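Local atomic coordinates of GGDEF family protein (Vibrio cholerae, PDB entry 5GZS), a protein that binds arginine in its periplasmic portion, which resembles bacterial solute-binding proteins, and as a diguanylate cyclase probably couples such sensing to cyclic di-GMP synthesis. Residues I97-T102 and E118-L123; R93-P98 and P112-V117; S218-Q223 and L260-E265. All blocks are in the same frame, centred on the assembly; numbering follows the deposited sequence.

Interaction 1. Residues I97-T102 and E118-L123. With ARG (arginine), chain B.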
loop_
_atom_site.group_PDB
_atom_site.type_symbol
_atom_site.label_atom_id
_atom_site.label_comp_id
_atom_site.label_asym_id
_atom_site.label_seq_id
_atom_site.Cartn_x
_atom_site.Cartn_y
_atom_site.Cartn_z
ATOM N N ILE A 97 6.569 -21.926 -13.694
ATOM C CA ILE A 97 6.484 -20.907 -14.725
ATOM C C ILE A 97 6.596 -21.537 -16.099
ATOM O O ILE A 97 7.576 -22.243 -16.390
ATOM C CB ILE A 97 7.590 -19.830 -14.576
ATOM C CG1 ILE A 97 7.520 -19.137 -13.208
ATOM C CG2 ILE A 97 7.499 -18.805 -15.704
ATOM C CD1 ILE A 97 6.373 -18.140 -13.055
ATOM N N PRO A 98 5.595 -21.280 -16.959
ATOM C CA PRO A 98 5.626 -21.765 -18.342
ATOM C C PRO A 98 6.831 -21.177 -19.048
ATOM O O PRO A 98 7.116 -19.986 -18.907
ATOM C CB PRO A 98 4.324 -21.237 -18.950
ATOM C CG PRO A 98 3.537 -20.697 -17.818
ATOM C CD PRO A 98 4.489 -20.346 -16.731
ATOM N N LYS A 99 7.544 -22.005 -19.788
ATOM C CA LYS A 99 8.788 -21.557 -20.374
ATOM C C LYS A 99 8.476 -20.798 -21.666
ATOM O O LYS A 99 7.534 -21.141 -22.386
ATOM C CB LYS A 99 9.719 -22.749 -20.613
ATOM C CG LYS A 99 10.742 -22.530 -21.699
ATOM C CD LYS A 99 11.093 -23.828 -22.365
ATOM C CE LYS A 99 9.909 -24.064 -23.237
ATOM N NZ LYS A 99 9.728 -25.226 -24.141
ATOM N N GLY A 100 9.243 -19.746 -21.933
ATOM C CA GLY A 100 9.019 -18.896 -23.089
ATOM C C GLY A 100 8.040 -17.755 -22.842
ATOM O O GLY A 100 7.884 -16.860 -23.684
ATOM N N THR A 101 7.369 -17.777 -21.695
ATOM C CA THR A 101 6.334 -16.779 -21.460
ATOM C C THR A 101 6.893 -15.514 -20.857
ATOM O O THR A 101 8.030 -15.459 -20.402
ATOM C CB THR A 101 5.205 -17.272 -20.521
ATOM O OG1 THR A 101 5.735 -17.513 -19.210
ATOM C CG2 THR A 101 4.535 -18.520 -21.075
ATOM N N THR A 102 6.041 -14.507 -20.854
ATOM C CA THR A 102 6.333 -13.222 -20.278
ATOM C C THR A 102 6.304 -13.305 -18.744
ATOM O O THR A 102 6.750 -12.385 -18.052
ATOM C CB THR A 102 5.316 -12.185 -20.797
ATOM O OG1 THR A 102 5.884 -10.874 -20.753
ATOM C CG2 THR A 102 4.026 -12.235 -19.989
ATOM N N GLU A 118 10.849 -23.768 -14.163
ATOM C CA GLU A 118 10.291 -23.822 -15.506
ATOM C C GLU A 118 9.734 -25.193 -15.850
ATOM O O GLU A 118 10.245 -26.219 -15.399
ATOM C CB GLU A 118 11.345 -23.413 -16.538
ATOM C CG GLU A 118 11.223 -24.135 -17.870
ATOM C CD GLU A 118 12.427 -23.913 -18.765
ATOM O OE1 GLU A 118 12.793 -22.741 -18.991
ATOM O OE2 GLU A 118 13.007 -24.911 -19.241
ATOM N N TYR A 119 8.681 -25.198 -16.658
ATOM C CA TYR A 119 8.074 -26.442 -17.111
ATOM C C TYR A 119 7.640 -26.352 -18.573
ATOM O O TYR A 119 7.692 -25.278 -19.189
ATOM C CB TYR A 119 6.886 -26.824 -16.207
ATOM C CG TYR A 119 5.731 -25.837 -16.180
ATOM C CD1 TYR A 119 4.878 -25.701 -17.279
ATOM C CD2 TYR A 119 5.464 -25.070 -15.050
ATOM C CE1 TYR A 119 3.830 -24.816 -17.268
ATOM C CE2 TYR A 119 4.401 -24.180 -15.031
ATOM C CZ TYR A 119 3.587 -24.060 -16.148
ATOM O OH TYR A 119 2.521 -23.183 -16.165
ATOM N N GLU A 120 7.222 -27.487 -19.129
ATOM C CA GLU A 120 6.693 -27.531 -20.489
ATOM C C GLU A 120 5.352 -28.248 -20.577
ATOM O O GLU A 120 5.296 -29.477 -20.470
ATOM C CB GLU A 120 7.673 -28.214 -21.424
ATOM C CG GLU A 120 8.893 -27.395 -21.752
ATOM C CD GLU A 120 9.570 -27.913 -22.998
ATOM O OE1 GLU A 120 8.848 -28.372 -23.916
ATOM O OE2 GLU A 120 10.818 -27.876 -23.054
ATOM N N GLY A 121 4.283 -27.478 -20.792
ATOM C CA GLY A 121 2.962 -28.031 -21.040
ATOM C C GLY A 121 2.206 -28.365 -19.767
ATOM O O GLY A 121 2.753 -28.213 -18.670
ATOM N N HIS A 122 0.964 -28.843 -19.926
ATOM C CA HIS A 122 0.007 -28.992 -18.821
ATOM C C HIS A 122 0.350 -30.160 -17.918
ATOM O O HIS A 122 0.135 -30.083 -16.709
ATOM C CB HIS A 122 -1.421 -29.137 -19.365
ATOM C CG HIS A 122 -2.400 -29.748 -18.401
ATOM N ND1 HIS A 122 -2.846 -31.048 -18.520
ATOM C CD2 HIS A 122 -3.043 -29.230 -17.329
ATOM C CE1 HIS A 122 -3.708 -31.311 -17.553
ATOM N NE2 HIS A 122 -3.843 -30.226 -16.813
ATOM N N LEU A 123 0.917 -31.222 -18.485
ATOM C CA LEU A 123 1.239 -32.433 -17.718
ATOM C C LEU A 123 2.414 -32.181 -16.797
ATOM O O LEU A 123 2.427 -32.624 -15.656
ATOM C CB LEU A 123 1.546 -33.595 -18.664
ATOM C CG LEU A 123 0.295 -34.062 -19.403
ATOM C CD1 LEU A 123 0.661 -34.471 -20.824
ATOM C CD2 LEU A 123 -0.445 -35.192 -18.666
HETATM N N ARG B . 0.806 -13.927 -23.241
HETATM C CA ARG B . 1.962 -14.421 -22.508
HETATM C C ARG B . 3.168 -14.562 -23.430
HETATM O O ARG B . 4.317 -14.533 -22.992
HETATM C CB ARG B . 1.642 -15.752 -21.852
HETATM C CG ARG B . 1.341 -16.871 -22.831
HETATM C CD ARG B . 0.719 -18.018 -22.066
HETATM N NE ARG B . 0.487 -19.175 -22.904
HETATM C CZ ARG B . -0.491 -19.260 -23.795
HETATM N NH1 ARG B . -1.327 -18.243 -23.977
HETATM N NH2 ARG B . -0.616 -20.362 -24.515
HETATM O OXT ARG B . 3.020 -14.708 -24.637
#
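P98 and Y119 meet where two parallel strands of a beta-alpha-beta unit end, forming the close-packed half of this contact. CG of Y119 sits between its backbone N and carbonyl carbon (chi1 62°), and from there one face of the ring covers the backbone around the I97-P98 peptide. CA of P98 lies 4.0 Å from the centroid of the Y119 ring, over the face, a CH-pi contact. The proline ring runs beside the tyrosine and points the same way, with CG of P98 3.8 Å from CZ of Y119. The phenol oxygen is hydrogen-bonded to OD2 of D139 in strand 137-140, and helix 121-129 also packs on the ring. In the backbone, Y119 N donates to I97 O at 3.2 Å; the next rung, from K99 N to Y119 O, is weak.

The solvent side is looser and charged. The aliphatic part of K99 crosses E118, CG of K99 approaching OE1 of E118 at 3.4 Å. Its chain then bends (chi3 76°), turning CE toward E120, and NZ of K99 forms a salt bridge with OE2 of E120, 3.1 Å. N41 is a second, weak partner of the ammonium group.

From the last strand residue, a type II turn, P98 to T101, carries the chain to the arginine pocket. OG1 of T101 donates to P98 O and caps the backbone N of Y103 in helix 103-110. T59, E77, N57, R64 and E11 help hold the bound arginine, and T102 N donates to its carboxylate atom O at 2.7 Å, with 139° at the hydrogen.

Interaction 2. Residues R93-P98 and P112-V117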
loop_
_atom_site.group_PDB
_atom_site.type_symbol
_atom_site.label_atom_id
_atom_site.label_comp_id
_atom_site.label_asym_id
_atom_site.label_seq_id
_atom_site.Cartn_x
_atom_site.Cartn_y
_atom_site.Cartn_z
ATOM N N ARG A 93 6.955 -19.631 -2.058
ATOM C CA ARG A 93 8.405 -19.531 -2.146
ATOM C C ARG A 93 8.872 -20.218 -3.431
ATOM O O ARG A 93 9.924 -19.888 -3.972
ATOM C CB ARG A 93 9.053 -20.133 -0.905
ATOM C CG ARG A 93 8.392 -19.687 0.400
ATOM C CD ARG A 93 8.391 -20.840 1.381
ATOM N NE ARG A 93 7.665 -21.981 0.822
ATOM C CZ ARG A 93 8.135 -23.225 0.802
ATOM N NH1 ARG A 93 9.343 -23.483 1.299
ATOM N NH2 ARG A 93 7.408 -24.202 0.267
ATOM N N LEU A 94 8.050 -21.148 -3.925
ATOM C CA LEU A 94 8.231 -21.770 -5.234
ATOM C C LEU A 94 7.031 -21.503 -6.103
ATOM O O LEU A 94 5.903 -21.608 -5.630
ATOM C CB LEU A 94 8.412 -23.276 -5.120
ATOM C CG LEU A 94 9.759 -23.755 -4.618
ATOM C CD1 LEU A 94 9.541 -24.753 -3.491
ATOM C CD2 LEU A 94 10.526 -24.366 -5.759
ATOM N N VAL A 95 7.275 -21.169 -7.366
ATOM C CA VAL A 95 6.218 -21.008 -8.368
ATOM C C VAL A 95 6.646 -21.644 -9.684
ATOM O O VAL A 95 7.779 -21.455 -10.134
ATOM C CB VAL A 95 5.863 -19.529 -8.644
ATOM C CG1 VAL A 95 4.841 -19.431 -9.748
ATOM C CG2 VAL A 95 5.277 -18.889 -7.431
ATOM N N GLY A 96 5.737 -22.394 -10.297
ATOM C CA GLY A 96 5.977 -22.979 -11.604
ATOM C C GLY A 96 5.725 -21.929 -12.673
ATOM O O GLY A 96 4.791 -21.122 -12.566
ATOM N N ILE A 97 6.569 -21.926 -13.694
ATOM C CA ILE A 97 6.484 -20.907 -14.725
ATOM C C ILE A 97 6.596 -21.537 -16.099
ATOM O O ILE A 97 7.576 -22.243 -16.390
ATOM C CB ILE A 97 7.590 -19.830 -14.576
ATOM C CG1 ILE A 97 7.520 -19.137 -13.208
ATOM C CG2 ILE A 97 7.499 -18.805 -15.704
ATOM C CD1 ILE A 97 6.373 -18.140 -13.055
ATOM N N PRO A 98 5.595 -21.280 -16.959
ATOM C CA PRO A 98 5.626 -21.765 -18.342
ATOM C C PRO A 98 6.831 -21.177 -19.048
ATOM O O PRO A 98 7.116 -19.986 -18.907
ATOM C CB PRO A 98 4.324 -21.237 -18.950
ATOM C CG PRO A 98 3.537 -20.697 -17.818
ATOM C CD PRO A 98 4.489 -20.346 -16.731
ATOM N N PRO A 112 10.372 -10.903 -6.392
ATOM C CA PRO A 112 11.671 -11.500 -6.744
ATOM C C PRO A 112 12.141 -12.641 -5.836
ATOM O O PRO A 112 13.022 -13.398 -6.249
ATOM C CB PRO A 112 12.642 -10.309 -6.655
ATOM C CG PRO A 112 11.948 -9.293 -5.824
ATOM C CD PRO A 112 10.479 -9.467 -6.086
ATOM N N TYR A 113 11.552 -12.769 -4.644
ATOM C CA TYR A 113 12.035 -13.724 -3.632
ATOM C C TYR A 113 11.585 -15.137 -3.934
ATOM O O TYR A 113 12.345 -16.094 -3.770
ATOM C CB TYR A 113 11.572 -13.331 -2.222
ATOM C CG TYR A 113 11.478 -14.499 -1.240
ATOM C CD1 TYR A 113 12.623 -15.026 -0.640
ATOM C CD2 TYR A 113 10.246 -15.053 -0.887
ATOM C CE1 TYR A 113 12.551 -16.086 0.264
ATOM C CE2 TYR A 113 10.160 -16.116 0.024
ATOM C CZ TYR A 113 11.319 -16.623 0.592
ATOM O OH TYR A 113 11.254 -17.669 1.483
ATOM N N ILE A 114 10.337 -15.274 -4.357
ATOM C CA ILE A 114 9.887 -16.553 -4.878
ATOM C C ILE A 114 10.877 -17.062 -5.910
ATOM O O ILE A 114 11.408 -16.277 -6.692
ATOM C CB ILE A 114 8.511 -16.463 -5.567
ATOM C CG1 ILE A 114 7.587 -15.432 -4.893
ATOM C CG2 ILE A 114 7.880 -17.829 -5.602
ATOM C CD1 ILE A 114 6.138 -15.513 -5.358
ATOM N N GLN A 115 11.142 -18.357 -5.960
ATOM C CA GLN A 115 11.917 -18.750 -7.103
ATOM C C GLN A 115 11.077 -19.589 -8.027
ATOM O O GLN A 115 10.279 -20.431 -7.611
ATOM C CB GLN A 115 13.202 -19.491 -6.738
ATOM C CG GLN A 115 14.152 -18.504 -6.017
ATOM C CD GLN A 115 15.466 -19.093 -5.512
ATOM O OE1 GLN A 115 15.570 -20.292 -5.253
ATOM N NE2 GLN A 115 16.505 -18.257 -5.470
ATOM N N GLN A 116 11.337 -19.357 -9.303
ATOM C CA GLN A 116 10.603 -19.929 -10.405
ATOM C C GLN A 116 11.201 -21.263 -10.799
ATOM O O GLN A 116 12.405 -21.448 -10.686
ATOM C CB GLN A 116 10.638 -18.957 -11.579
ATOM C CG GLN A 116 10.018 -17.626 -11.206
ATOM C CD GLN A 116 10.170 -16.586 -12.282
ATOM O OE1 GLN A 116 10.434 -16.907 -13.444
ATOM N NE2 GLN A 116 10.009 -15.321 -11.902
ATOM N N VAL A 117 10.362 -22.202 -11.230
ATOM C CA VAL A 117 10.824 -23.482 -11.767
ATOM C C VAL A 117 10.086 -23.750 -13.075
ATOM O O VAL A 117 8.853 -23.876 -13.100
ATOM C CB VAL A 117 10.586 -24.646 -10.805
ATOM C CG1 VAL A 117 11.272 -25.909 -11.332
ATOM C CG2 VAL A 117 11.064 -24.293 -9.414
#
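The parallel pairing of strand 94-98 with strand 115-119 belongs to a beta-alpha-beta unit, and between R93-P98 and P112-V117 its backbone bonds run from R93 and Q115 to I97 and V117. Q115 N donates to R93 O at 2.8 Å, a fairly straight bond (166° at the hydrogen). V95 then bonds through both its N-H and its carbonyl O, giving N-H to Q115 O and accepting V117 N at 2.9 Å. The next bond, I97 N to V117 O at 3.1 Å, comes from above the carbonyl plane. G96 bonds through its backbone to G136 and V138.

Such a pairing is the frame of a beta-alpha-beta crossover, here with helix 103-110 linking the strands and covering one face of the pair. On that face CG2 of V95 meets CG2 of I114 at 3.4 Å, while L107 of the helix touches V95. I97 lies there too: its CG1, anti to the carbonyl carbon (chi1 -58°), rests 3.5 Å from CB of Q116. The amide end of Q116 continues past it, and NE2 of Q116 is hydrogen-bonded to G104 O, in helix 103-110.

L94 and V117 occupy the other face, crossing with CD2 of L94 3.7 Å from CG2 of V117. At the exposed end, R93 lies alongside Y113, its CG approaching OH of Y113 at 3.7 Å.

Interaction 3. Residues S218-Q223 and L260-E265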
loop_
_atom_site.group_PDB
_atom_site.type_symbol
_atom_site.label_atom_id
_atom_site.label_comp_id
_atom_site.label_asym_id
_atom_site.label_seq_id
_atom_site.Cartn_x
_atom_site.Cartn_y
_atom_site.Cartn_z
ATOM N N SER A 218 -19.365 -30.984 0.114
ATOM C CA SER A 218 -19.356 -30.630 1.527
ATOM C C SER A 218 -20.506 -31.345 2.200
ATOM O O SER A 218 -20.491 -31.610 3.401
ATOM C CB SER A 218 -19.485 -29.120 1.729
ATOM O OG SER A 218 -20.841 -28.715 1.647
ATOM N N GLY A 219 -21.531 -31.643 1.416
ATOM C CA GLY A 219 -22.626 -32.420 1.952
ATOM C C GLY A 219 -23.519 -31.596 2.836
ATOM O O GLY A 219 -24.199 -32.130 3.696
ATOM N N LEU A 220 -23.498 -30.287 2.649
ATOM C CA LEU A 220 -24.380 -29.447 3.427
ATOM C C LEU A 220 -25.736 -29.433 2.723
ATOM O O LEU A 220 -25.825 -29.636 1.523
ATOM C CB LEU A 220 -23.801 -28.027 3.606
ATOM C CG LEU A 220 -23.838 -27.061 2.425
ATOM C CD1 LEU A 220 -25.184 -26.371 2.344
ATOM C CD2 LEU A 220 -22.716 -26.040 2.537
ATOM N N ASN A 221 -26.785 -29.179 3.490
ATOM C CA ASN A 221 -28.141 -29.196 2.992
ATOM C C ASN A 221 -28.524 -27.897 2.294
ATOM O O ASN A 221 -29.034 -26.990 2.936
ATOM C CB ASN A 221 -29.089 -29.490 4.159
ATOM C CG ASN A 221 -30.541 -29.526 3.749
ATOM O OD1 ASN A 221 -30.884 -29.358 2.585
ATOM N ND2 ASN A 221 -31.404 -29.769 4.715
ATOM N N VAL A 222 -28.320 -27.825 0.980
ATOM C CA VAL A 222 -28.672 -26.627 0.217
ATOM C C VAL A 222 -30.183 -26.276 0.210
ATOM O O VAL A 222 -30.564 -25.240 -0.358
ATOM C CB VAL A 222 -28.224 -26.740 -1.269
ATOM C CG1 VAL A 222 -26.837 -27.412 -1.395
ATOM C CG2 VAL A 222 -29.263 -27.502 -2.079
ATOM N N GLN A 223 -31.039 -27.119 0.804
ATOM C CA GLN A 223 -32.448 -26.754 0.929
ATOM C C GLN A 223 -32.641 -25.907 2.180
ATOM O O GLN A 223 -33.714 -25.340 2.402
ATOM C CB GLN A 223 -33.368 -27.974 0.991
ATOM C CG GLN A 223 -33.457 -28.781 -0.285
ATOM C CD GLN A 223 -33.534 -27.917 -1.536
ATOM O OE1 GLN A 223 -34.424 -27.082 -1.685
ATOM N NE2 GLN A 223 -32.587 -28.112 -2.438
ATOM N N LEU A 260 -22.796 -19.643 -4.673
ATOM C CA LEU A 260 -22.700 -20.989 -4.126
ATOM C C LEU A 260 -23.998 -21.771 -4.264
ATOM O O LEU A 260 -24.086 -22.924 -3.834
ATOM C CB LEU A 260 -22.296 -20.944 -2.654
ATOM C CG LEU A 260 -21.014 -20.212 -2.273
ATOM C CD1 LEU A 260 -21.177 -19.661 -0.854
ATOM C CD2 LEU A 260 -19.831 -21.162 -2.347
ATOM N N LEU A 261 -24.992 -21.131 -4.864
ATOM C CA LEU A 261 -26.324 -21.697 -5.042
ATOM C C LEU A 261 -26.930 -22.123 -3.730
ATOM O O LEU A 261 -27.688 -23.095 -3.677
ATOM C CB LEU A 261 -26.307 -22.876 -6.004
ATOM C CG LEU A 261 -26.082 -22.549 -7.478
ATOM C CD1 LEU A 261 -26.513 -23.757 -8.267
ATOM C CD2 LEU A 261 -26.859 -21.313 -7.897
ATOM N N LEU A 262 -26.607 -21.379 -2.675
ATOM C CA LEU A 262 -27.338 -21.478 -1.426
ATOM C C LEU A 262 -28.401 -20.395 -1.359
ATOM O O LEU A 262 -28.246 -19.318 -1.931
ATOM C CB LEU A 262 -26.407 -21.329 -0.233
ATOM C CG LEU A 262 -25.089 -22.079 -0.242
ATOM C CD1 LEU A 262 -24.249 -21.451 0.798
ATOM C CD2 LEU A 262 -25.304 -23.565 0.056
ATOM N N LYS A 263 -29.460 -20.656 -0.617
ATOM C CA LYS A 263 -30.512 -19.671 -0.454
ATOM C C LYS A 263 -30.318 -18.935 0.865
ATOM O O LYS A 263 -30.263 -19.548 1.924
ATOM C CB LYS A 263 -31.893 -20.348 -0.516
ATOM C CG LYS A 263 -31.907 -21.780 -0.019
ATOM C CD LYS A 263 -33.184 -22.537 -0.431
ATOM C CE LYS A 263 -33.280 -22.665 -1.936
ATOM N NZ LYS A 263 -34.325 -23.652 -2.340
ATOM N N CYS A 264 -30.214 -17.616 0.797
ATOM C CA CYS A 264 -30.046 -16.813 1.996
ATOM C C CYS A 264 -31.165 -15.834 2.116
ATOM O O CYS A 264 -31.594 -15.232 1.136
ATOM C CB CYS A 264 -28.738 -16.026 1.995
ATOM S SG CYS A 264 -27.295 -16.944 1.671
ATOM N N GLU A 265 -31.578 -15.599 3.332
ATOM C CA GLU A 265 -32.659 -14.715 3.599
ATOM C C GLU A 265 -32.187 -13.709 4.613
ATOM O O GLU A 265 -31.751 -14.078 5.657
ATOM C CB GLU A 265 -33.776 -15.549 4.187
ATOM C CG GLU A 265 -35.000 -14.819 4.632
ATOM C CD GLU A 265 -36.149 -15.744 4.887
ATOM O OE1 GLU A 265 -36.785 -16.207 3.952
ATOM O OE2 GLU A 265 -36.416 -16.019 6.035
#
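L220 and L262 supply the closest apolar contact between two loops. Residues 218-223 link helix 189-218 to strand 226-230, while 260-265 follow helix 248-259 and belong to the second solute-binding-like sequence range. The two leucine side chains cross at about a right angle, and CD1 of L220 touches CD2 of L262 at 3.6 Å. The same CD2 of L262 is approached by CG1 of V222, more distantly, at 4.4 Å. Helix 421-435 adds L426 against L220, and L226 of the adjoining strand packs on L262, tying these leucines into the domain. The methylenes of K263 also pack, passing the carbonyl of V222 with CG of K263 3.7 Å from V222 O.

Of hydrogen bonds between the two segments there is one, and it is weak. A bend at chi3 (64°) redirects CE of K263, and NZ of K263 reaches OE1 of Q223 at 3.5 Å.

Local bonds also shape each loop. S218 OG accepts from L220 N at 3.2 Å, an ST turn at the end of helix 189-218, and N221 OD1 accepts from Q223 N at 2.9 Å, an Asx turn. On the other side L261 ends helix 248-259 in a Schellman motif, and C264, in edge strand 264-266, is joined by a disulfide to C257 of that helix.

What joins the loops is mostly packing, by L220, V222 and L262 together with the K263 chain, consistent with a contact in which little is fixed by directed bonds across the loops.

How the interactions relate
Interactions 1 and 2 are successive parts of one strand pair: both use 94-98 and 115-119, share I97 and P98, and have centres about 11 Å apart. They touch directly, CE2 of Y119 packing 3.5 Å from C of G96. The pair thus runs from an exposed end at R93 and Y113 to the arginine pocket, which interaction 1 enters through T101 and T102; the side chain of I97, common to both, is still about 9 Å from the ligand. Interaction 3 comes later in the chain and is separate. Its centre is about 38 Å from each of the others, and its nearest atoms are about 23 Å from interaction 1, far from the bound arginine.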